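Transcriptional regulator, LacI family (Arthrobacter sp., PDB 4RKQ) probably represses or otherwise regulates transcription as a LacI-family factor whose periplasmic-binding-protein-like region is expected to sense a sugar or related effector. Local coordinates at residues A171-A175 / F198-M202; A182-L186 / A209-R215; I131-G137 / S165-A171. All blocks are in the same frame, centred on the assembly; numbering follows the deposited sequence.

Along the chain, interaction 3 closes first: strand 131-136 leads through helix 150-161 into strand 166-171, parallel beside it at the sheet edge. Ala171, the end of strand 166-171, belongs to both interactions 1 and 3; from it the chain runs on through helix 175-188 and strand 194-197 into helix 200-212. Interactions 1 and 2, which cross, each close a 22-residue loop containing strand 194-197: interaction 1 sets the loop into helix 175-188 against the start of helix 200-212, interaction 2 the C-terminal half of helix 175-188 against the end of helix 200-212 and the turn after it. Phe198 N probably hydrogen-bonds to Leu134 O (3.0 Å); Phe185 of interaction 2 packs on Ser167 and Ile169.

Interaction 1 (A171-A175 / F198-M202); sequences AEETA and FNDLM. With EDO (1,2-ethanediol), chain F.
In this Rossmann-like part of the periplasmic-binding-protein fold, two strand-to-helix loops meet at the C-terminal ends of parallel strands. Ala171 leaves its strand with O 3.5 Å and CB 4.0 Å from CE of Met202 (m, t, p). Glu172 O accepts from Thr174 N at 2.8 Å, closing an inverse gamma turn centred on Glu173. The Glu173 side chain, t at chi1 and chi2, reaches across: OE2 stands 3.0 Å from Asn199 ND2 and 3.8 Å from Phe198 CE2 at the ring edge, while CA is 3.9 Å from Met202 SD. Thr174 (chi1 p) N-caps its helix through OG1 to Ala177 N. Ala175 has its CA 4.7 Å from Met202 CA and its CB 4.0 Å from Leu201 CD1. Asn199 (chi1 p) N-caps helix 200-212, OD1 accepting from Met202 N at 3.0 Å. A 1,2-ethanediol, probably from crystallisation, lies in a polar pocket of Asn27, Arg151, Asp227 and Asn199, consistent with the inter-lobe effector cleft of LacI-family proteins; Asn199 ND2 donates to its O1 at 3.0 Å.

Interaction 2 (A182-L186 / A209-R215); sequences AAAFL and ALSGSGR
Two segments pack through alanines where the backbones are closest and through Leu186 one turn on: 182-186 from within helix 175-188, and 209-215, the end of helix 200-212 and the turn after it. The CA atoms of Ala183 and Ala209 are 5.0 Å apart. Apolar contact dominates. Ala209 CB points at the other helix and lies 3.7 Å from Ala182 CB and 4.1 Å from Ala183 CB; its 3.6 Å approach to Ala183 N marks how close the alanines let the backbones come. Leu186 (m, t) fills the wider gap, its CD1 3.7 Å from Leu210 CD2 (also m, t). Leu186 CD2 lies over one face of the guanidinium of the poorly ordered Arg215, whose NH2 makes a weak hydrogen bond to Pro190 O. No direct hydrogen bond crosses; a water donates to Ala183 O at 2.6 Å and to Ser213 OG at 2.7 Å. Ser213 OG (chi1 m) donates to Ala209 O at 3.0 Å. Helix 200-212 ends in a Schellman motif: Gly214 takes positive phi (76°), Arg215 N bonds back to Leu210 O at 2.9 Å and Gly214 N to Ser211 O at 3.1 Å. The contact joins neighbouring helices of the alpha/beta fold: Phe185 packs on Ser167 and Ile169 of strand 166-171, and Leu210 touches Val217 and Cys221 before strand 222-225.

Interaction 3 (I131-G137 / S165-A171); sequences IAYLEAG and SWSLIVA
Six backbone hydrogen bonds join residues 131-137 to strand 166-171, which runs parallel to strand 131-136 at 27° with axes 4.5 Å apart. Ser167 N, Ile169 N and Ala171 N donate to Ile131 O (3.0 Å), Tyr133 O (2.9 Å) and Glu135 O (3.1 Å) respectively; Tyr133 N, Glu135 N and Gly137 N donate to Ser167 O (3.0 Å), Ile169 O (2.7 Å) and Ala171 O (2.8 Å) respectively. The register pairs Ile131 with Trp166 through Ala136 with Ala171. A water bridges Ile131 O (2.8 Å) and Ser167 OG (2.9 Å). On one face Tyr133 (t) sets CD2 3.7 Å from Leu168 CD1 and CB 4.2 Å from Trp166 CZ3, under helix 150-161; Trp166 NE1 is hydrogen-bonded to Asp160 OD1 and Glu135 OE1 to Thr149 OG1. On the other, Leu134 (t, p) places CD1 3.7 Å from Ile169 CG2 and 4.0 Å from Ala171 CB, against helices 175-188 and 200-212. Strand 131-136, helix 150-161 and strand 166-171 form a beta-alpha-beta unit, the building block of this Rossmann-like fold.

Interaction 1 (A171-A175 / F198-M202)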
loop_
_atom_site.group_PDB
_atom_site.type_symbol
_atom_site.label_atom_id
_atom_site.label_comp_id
_atom_site.label_asym_id
_atom_site.label_seq_id
_atom_site.Cartn_x
_atom_site.Cartn_y
_atom_site.Cartn_z
ATOM N N ALA A 171 21.319 3.108 1.471
ATOM C CA ALA A 171 20.741 1.793 1.672
ATOM C C ALA A 171 19.729 1.532 0.546
ATOM O O ALA A 171 19.230 2.472 -0.110
ATOM C CB ALA A 171 20.055 1.728 3.042
ATOM N N GLU A 172 19.401 0.261 0.362
ATOM C CA GLU A 172 18.348 -0.158 -0.563
ATOM C C GLU A 172 17.034 0.399 -0.073
ATOM O O GLU A 172 16.847 0.565 1.130
ATOM C CB GLU A 172 18.277 -1.704 -0.603
ATOM C CG GLU A 172 17.677 -2.317 -1.853
ATOM C CD GLU A 172 17.207 -3.744 -1.615
ATOM O OE1 GLU A 172 17.778 -4.421 -0.734
ATOM O OE2 GLU A 172 16.258 -4.193 -2.294
ATOM N N GLU A 173 16.104 0.661 -0.985
ATOM C CA GLU A 173 14.910 1.434 -0.650
ATOM C C GLU A 173 13.841 0.490 -0.028
ATOM O O GLU A 173 12.837 0.223 -0.647
ATOM C CB GLU A 173 14.379 2.090 -1.947
ATOM C CG GLU A 173 13.224 3.089 -1.801
ATOM C CD GLU A 173 12.707 3.633 -3.129
ATOM O OE1 GLU A 173 13.411 3.568 -4.151
ATOM O OE2 GLU A 173 11.601 4.166 -3.172
ATOM N N THR A 174 14.100 -0.072 1.145
ATOM C CA THR A 174 13.087 -0.800 1.915
ATOM C C THR A 174 13.196 -0.318 3.350
ATOM O O THR A 174 14.225 0.245 3.733
ATOM C CB THR A 174 13.281 -2.316 1.851
ATOM O OG1 THR A 174 14.504 -2.656 2.496
ATOM C CG2 THR A 174 13.308 -2.828 0.381
ATOM N N ALA A 175 12.130 -0.499 4.132
ATOM C CA ALA A 175 12.155 -0.147 5.557
ATOM C C ALA A 175 13.227 -0.937 6.285
ATOM O O ALA A 175 13.938 -0.386 7.106
ATOM C CB ALA A 175 10.788 -0.365 6.189
ATOM N N PHE A 198 15.273 9.644 2.290
ATOM C CA PHE A 198 14.875 9.653 0.892
ATOM C C PHE A 198 13.354 9.626 0.726
ATOM O O PHE A 198 12.807 10.345 -0.086
ATOM C CB PHE A 198 15.534 8.436 0.196
ATOM C CG PHE A 198 15.129 8.276 -1.214
ATOM C CD1 PHE A 198 15.763 8.992 -2.216
ATOM C CD2 PHE A 198 14.075 7.428 -1.555
ATOM C CE1 PHE A 198 15.356 8.866 -3.543
ATOM C CE2 PHE A 198 13.668 7.302 -2.888
ATOM C CZ PHE A 198 14.308 8.016 -3.881
ATOM N N ASN A 199 12.682 8.754 1.474
ATOM C CA ASN A 199 11.265 8.764 1.500
ATOM C C ASN A 199 10.723 8.228 2.810
ATOM O O ASN A 199 11.495 7.746 3.674
ATOM C CB ASN A 199 10.681 7.960 0.297
ATOM C CG ASN A 199 11.093 6.499 0.291
ATOM O OD1 ASN A 199 11.578 5.958 1.277
ATOM N ND2 ASN A 199 10.881 5.848 -0.847
ATOM N N ASP A 200 9.398 8.282 2.926
ATOM C CA ASP A 200 8.673 7.789 4.131
ATOM C C ASP A 200 8.874 6.320 4.474
ATOM O O ASP A 200 8.986 5.981 5.641
ATOM C CB ASP A 200 7.175 8.050 4.035
ATOM C CG ASP A 200 6.795 9.539 4.141
ATOM O OD1 ASP A 200 7.676 10.355 4.426
ATOM O OD2 ASP A 200 5.583 9.860 3.940
ATOM N N LEU A 201 8.893 5.438 3.479
ATOM C CA LEU A 201 9.127 4.035 3.741
ATOM C C LEU A 201 10.500 3.838 4.413
ATOM O O LEU A 201 10.620 3.121 5.425
ATOM C CB LEU A 201 9.092 3.259 2.433
ATOM C CG LEU A 201 9.360 1.778 2.577
ATOM C CD1 LEU A 201 8.328 1.160 3.476
ATOM C CD2 LEU A 201 9.426 1.088 1.209
ATOM N N MET A 202 11.529 4.489 3.864
ATOM C CA MET A 202 12.863 4.423 4.489
ATOM C C MET A 202 12.817 5.088 5.877
ATOM O O MET A 202 13.400 4.595 6.818
ATOM C CB MET A 202 13.944 5.015 3.559
ATOM C CG MET A 202 14.189 4.191 2.265
ATOM S SD MET A 202 15.534 4.806 1.234
ATOM C CE MET A 202 16.900 4.009 2.042
HETATM C C1 EDO F . 9.038 7.058 -4.041
HETATM O O1 EDO F . 8.658 6.804 -2.675
HETATM C C2 EDO F . 8.473 8.371 -4.535
HETATM O O2 EDO F . 9.124 9.385 -3.759
#

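Interaction 2 (A182-L186 / A209-R215)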
loop_
_atom_site.group_PDB
_atom_site.type_symbol
_atom_site.label_atom_id
_atom_site.label_comp_id
_atom_site.label_asym_id
_atom_site.label_seq_id
_atom_site.Cartn_x
_atom_site.Cartn_y
_atom_site.Cartn_z
ATOM N N ALA A 182 20.711 2.449 9.147
ATOM C CA ALA A 182 20.623 3.495 10.146
ATOM C C ALA A 182 21.234 3.000 11.471
ATOM O O ALA A 182 21.998 3.721 12.093
ATOM C CB ALA A 182 19.199 3.990 10.357
ATOM N N ALA A 183 20.900 1.777 11.879
ATOM C CA ALA A 183 21.431 1.179 13.122
ATOM C C ALA A 183 22.955 1.116 13.116
ATOM O O ALA A 183 23.607 1.437 14.131
ATOM C CB ALA A 183 20.832 -0.219 13.347
ATOM N N ALA A 184 23.533 0.723 11.983
ATOM C CA ALA A 184 24.996 0.596 11.842
ATOM C C ALA A 184 25.654 1.948 11.992
ATOM O O ALA A 184 26.625 2.107 12.720
ATOM C CB ALA A 184 25.368 -0.009 10.501
ATOM N N PHE A 185 25.086 2.930 11.307
ATOM C CA PHE A 185 25.549 4.300 11.374
ATOM C C PHE A 185 25.459 4.917 12.767
ATOM O O PHE A 185 26.385 5.596 13.188
ATOM C CB PHE A 185 24.733 5.152 10.415
ATOM C CG PHE A 185 25.174 6.578 10.356
ATOM C CD1 PHE A 185 26.240 6.950 9.570
ATOM C CD2 PHE A 185 24.519 7.532 11.078
ATOM C CE1 PHE A 185 26.649 8.258 9.522
ATOM C CE2 PHE A 185 24.908 8.845 11.038
ATOM C CZ PHE A 185 25.967 9.212 10.243
ATOM N N LEU A 186 24.328 4.732 13.452
ATOM C CA LEU A 186 24.137 5.260 14.809
ATOM C C LEU A 186 25.102 4.647 15.866
ATOM O O LEU A 186 25.477 5.344 16.791
ATOM C CB LEU A 186 22.688 5.078 15.260
ATOM C CG LEU A 186 21.666 5.936 14.510
ATOM C CD1 LEU A 186 20.269 5.387 14.735
ATOM C CD2 LEU A 186 21.737 7.396 14.933
ATOM N N ALA A 209 15.207 1.970 13.915
ATOM C CA ALA A 209 16.613 1.954 14.348
ATOM C C ALA A 209 16.828 2.913 15.546
ATOM O O ALA A 209 17.562 2.598 16.486
ATOM C CB ALA A 209 17.580 2.306 13.206
ATOM N N LEU A 210 16.249 4.105 15.484
ATOM C CA LEU A 210 16.382 5.042 16.581
ATOM C C LEU A 210 15.770 4.435 17.866
ATOM O O LEU A 210 16.354 4.501 18.933
ATOM C CB LEU A 210 15.741 6.369 16.220
ATOM C CG LEU A 210 16.569 7.164 15.186
ATOM C CD1 LEU A 210 15.748 8.238 14.519
ATOM C CD2 LEU A 210 17.749 7.826 15.890
ATOM N N SER A 211 14.619 3.799 17.747
ATOM C CA SER A 211 13.922 3.196 18.902
ATOM C C SER A 211 14.769 2.020 19.450
ATOM O O SER A 211 15.054 1.939 20.632
ATOM C CB SER A 211 12.527 2.725 18.461
ATOM O OG SER A 211 11.762 2.226 19.546
ATOM N N GLY A 212 15.237 1.163 18.557
ATOM C CA GLY A 212 16.177 0.098 18.915
ATOM C C GLY A 212 17.464 0.553 19.580
ATOM O O GLY A 212 18.107 -0.219 20.270
ATOM N N SER A 213 17.862 1.791 19.339
ATOM C CA SER A 213 19.125 2.326 19.849
ATOM C C SER A 213 18.916 3.113 21.131
ATOM O O SER A 213 19.835 3.712 21.640
ATOM C CB SER A 213 19.749 3.254 18.788
ATOM O OG SER A 213 20.284 2.490 17.729
ATOM N N GLY A 214 17.686 3.186 21.603
ATOM C CA GLY A 214 17.383 3.925 22.804
ATOM C C GLY A 214 17.359 5.409 22.611
ATOM O O GLY A 214 17.496 6.142 23.590
ATOM N N ARG A 215 17.164 5.874 21.373
ATOM C CA ARG A 215 17.034 7.319 21.131
ATOM C C ARG A 215 15.622 7.793 20.982
ATOM O O ARG A 215 14.860 7.274 20.177
ATOM C CB ARG A 215 17.853 7.760 19.915
ATOM C CG ARG A 215 19.337 7.381 19.991
ATOM C CD ARG A 215 19.920 7.258 18.591
ATOM N NE ARG A 215 21.113 6.421 18.552
ATOM C CZ ARG A 215 22.313 6.785 18.992
ATOM N NH1 ARG A 215 23.318 5.917 18.911
ATOM N NH2 ARG A 215 22.514 7.984 19.532
HETATM O O HOH W 1 22.402 1.283 16.471
#

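Interaction 3 (I131-G137 / S165-A171)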
loop_
_atom_site.group_PDB
_atom_site.type_symbol
_atom_site.label_atom_id
_atom_site.label_comp_id
_atom_site.label_asym_id
_atom_site.label_seq_id
_atom_site.Cartn_x
_atom_site.Cartn_y
_atom_site.Cartn_z
ATOM N N ILE A 131 23.673 16.218 11.383
ATOM C CA ILE A 131 22.595 15.792 10.467
ATOM C C ILE A 131 23.023 14.621 9.597
ATOM O O ILE A 131 24.192 14.521 9.231
ATOM C CB ILE A 131 22.159 16.983 9.602
ATOM C CG1 ILE A 131 21.516 18.006 10.524
ATOM C CG2 ILE A 131 21.157 16.550 8.530
ATOM C CD1 ILE A 131 21.125 19.316 9.885
ATOM N N ALA A 132 22.098 13.724 9.244
ATOM C CA ALA A 132 22.432 12.643 8.305
ATOM C C ALA A 132 21.343 12.561 7.261
ATOM O O ALA A 132 20.200 12.874 7.560
ATOM C CB ALA A 132 22.594 11.330 9.019
ATOM N N TYR A 133 21.725 12.250 6.023
ATOM C CA TYR A 133 20.751 12.064 4.927
ATOM C C TYR A 133 20.883 10.617 4.545
ATOM O O TYR A 133 21.973 10.147 4.327
ATOM C CB TYR A 133 21.042 12.939 3.699
ATOM C CG TYR A 133 20.098 12.615 2.556
ATOM C CD1 TYR A 133 18.746 12.888 2.646
ATOM C CD2 TYR A 133 20.566 11.986 1.409
ATOM C CE1 TYR A 133 17.873 12.554 1.606
ATOM C CE2 TYR A 133 19.716 11.669 0.368
ATOM C CZ TYR A 133 18.383 11.950 0.462
ATOM O OH TYR A 133 17.569 11.598 -0.597
ATOM N N LEU A 134 19.766 9.922 4.489
ATOM C CA LEU A 134 19.762 8.536 4.121
ATOM C C LEU A 134 19.222 8.447 2.694
ATOM O O LEU A 134 18.079 8.742 2.435
ATOM C CB LEU A 134 18.897 7.749 5.106
ATOM C CG LEU A 134 18.533 6.343 4.625
ATOM C CD1 LEU A 134 19.768 5.489 4.410
ATOM C CD2 LEU A 134 17.584 5.746 5.630
ATOM N N GLU A 135 20.059 7.955 1.801
ATOM C CA GLU A 135 19.820 7.969 0.369
ATOM C C GLU A 135 19.351 6.577 -0.040
ATOM O O GLU A 135 19.808 5.601 0.504
ATOM C CB GLU A 135 21.179 8.274 -0.301
ATOM C CG GLU A 135 21.267 8.169 -1.804
ATOM C CD GLU A 135 20.511 9.280 -2.475
ATOM O OE1 GLU A 135 19.284 9.322 -2.284
ATOM O OE2 GLU A 135 21.133 10.102 -3.185
ATOM N N ALA A 136 18.515 6.480 -1.062
ATOM C CA ALA A 136 18.161 5.167 -1.620
ATOM C C ALA A 136 19.219 4.829 -2.697
ATOM O O ALA A 136 19.446 5.628 -3.623
ATOM C CB ALA A 136 16.794 5.246 -2.240
ATOM N N GLY A 137 19.866 3.685 -2.580
ATOM C CA GLY A 137 20.842 3.272 -3.596
ATOM C C GLY A 137 21.844 2.281 -3.052
ATOM O O GLY A 137 21.589 1.582 -2.068
ATOM N N SER A 165 27.830 20.274 9.057
ATOM C CA SER A 165 28.616 19.076 9.228
ATOM C C SER A 165 27.575 17.979 9.178
ATOM O O SER A 165 26.694 17.890 10.058
ATOM C CB SER A 165 29.336 19.095 10.575
ATOM O OG SER A 165 30.130 17.942 10.734
ATOM N N TRP A 166 27.628 17.184 8.117
ATOM C CA TRP A 166 26.553 16.203 7.863
ATOM C C TRP A 166 27.148 14.928 7.324
ATOM O O TRP A 166 28.258 14.946 6.853
ATOM C CB TRP A 166 25.509 16.786 6.894
ATOM C CG TRP A 166 26.006 16.967 5.489
ATOM C CD1 TRP A 166 26.775 17.982 5.011
ATOM C CD2 TRP A 166 25.744 16.103 4.389
ATOM N NE1 TRP A 166 27.027 17.799 3.677
ATOM C CE2 TRP A 166 26.398 16.647 3.270
ATOM C CE3 TRP A 166 25.020 14.911 4.243
ATOM C CZ2 TRP A 166 26.350 16.051 2.016
ATOM C CZ3 TRP A 166 24.976 14.316 2.983
ATOM C CH2 TRP A 166 25.644 14.886 1.890
ATOM N N SER A 167 26.412 13.812 7.394
ATOM C CA SER A 167 26.890 12.557 6.857
ATOM C C SER A 167 25.887 11.968 5.881
ATOM O O SER A 167 24.709 12.184 6.025
ATOM C CB SER A 167 27.085 11.534 7.949
ATOM O OG SER A 167 27.898 12.044 8.961
ATOM N N LEU A 168 26.383 11.187 4.934
ATOM C CA LEU A 168 25.564 10.437 3.996
ATOM C C LEU A 168 25.535 8.946 4.326
ATOM O O LEU A 168 26.573 8.314 4.502
ATOM C CB LEU A 168 26.107 10.609 2.590
ATOM C CG LEU A 168 25.327 9.909 1.469
ATOM C CD1 LEU A 168 23.965 10.557 1.273
ATOM C CD2 LEU A 168 26.149 9.982 0.171
ATOM N N ILE A 169 24.320 8.396 4.366
ATOM C CA ILE A 169 24.074 6.953 4.498
ATOM C C ILE A 169 23.331 6.548 3.234
ATOM O O ILE A 169 22.522 7.331 2.714
ATOM C CB ILE A 169 23.156 6.634 5.692
ATOM C CG1 ILE A 169 23.590 7.396 6.936
ATOM C CG2 ILE A 169 23.115 5.126 5.973
ATOM C CD1 ILE A 169 22.518 7.406 7.989
ATOM N N VAL A 170 23.666 5.373 2.730
ATOM C CA VAL A 170 23.037 4.807 1.536
ATOM C C VAL A 170 22.534 3.425 1.902
ATOM O O VAL A 170 23.180 2.701 2.621
ATOM C CB VAL A 170 24.025 4.720 0.367
ATOM C CG1 VAL A 170 23.372 4.109 -0.862
ATOM C CG2 VAL A 170 24.537 6.109 0.018
ATOM N N ALA A 171 21.319 3.108 1.471
ATOM C CA ALA A 171 20.741 1.793 1.672
ATOM C C ALA A 171 19.729 1.532 0.546
ATOM O O ALA A 171 19.230 2.472 -0.110
ATOM C CB ALA A 171 20.055 1.728 3.042
HETATM O O HOH W 2 26.405 13.747 10.772
#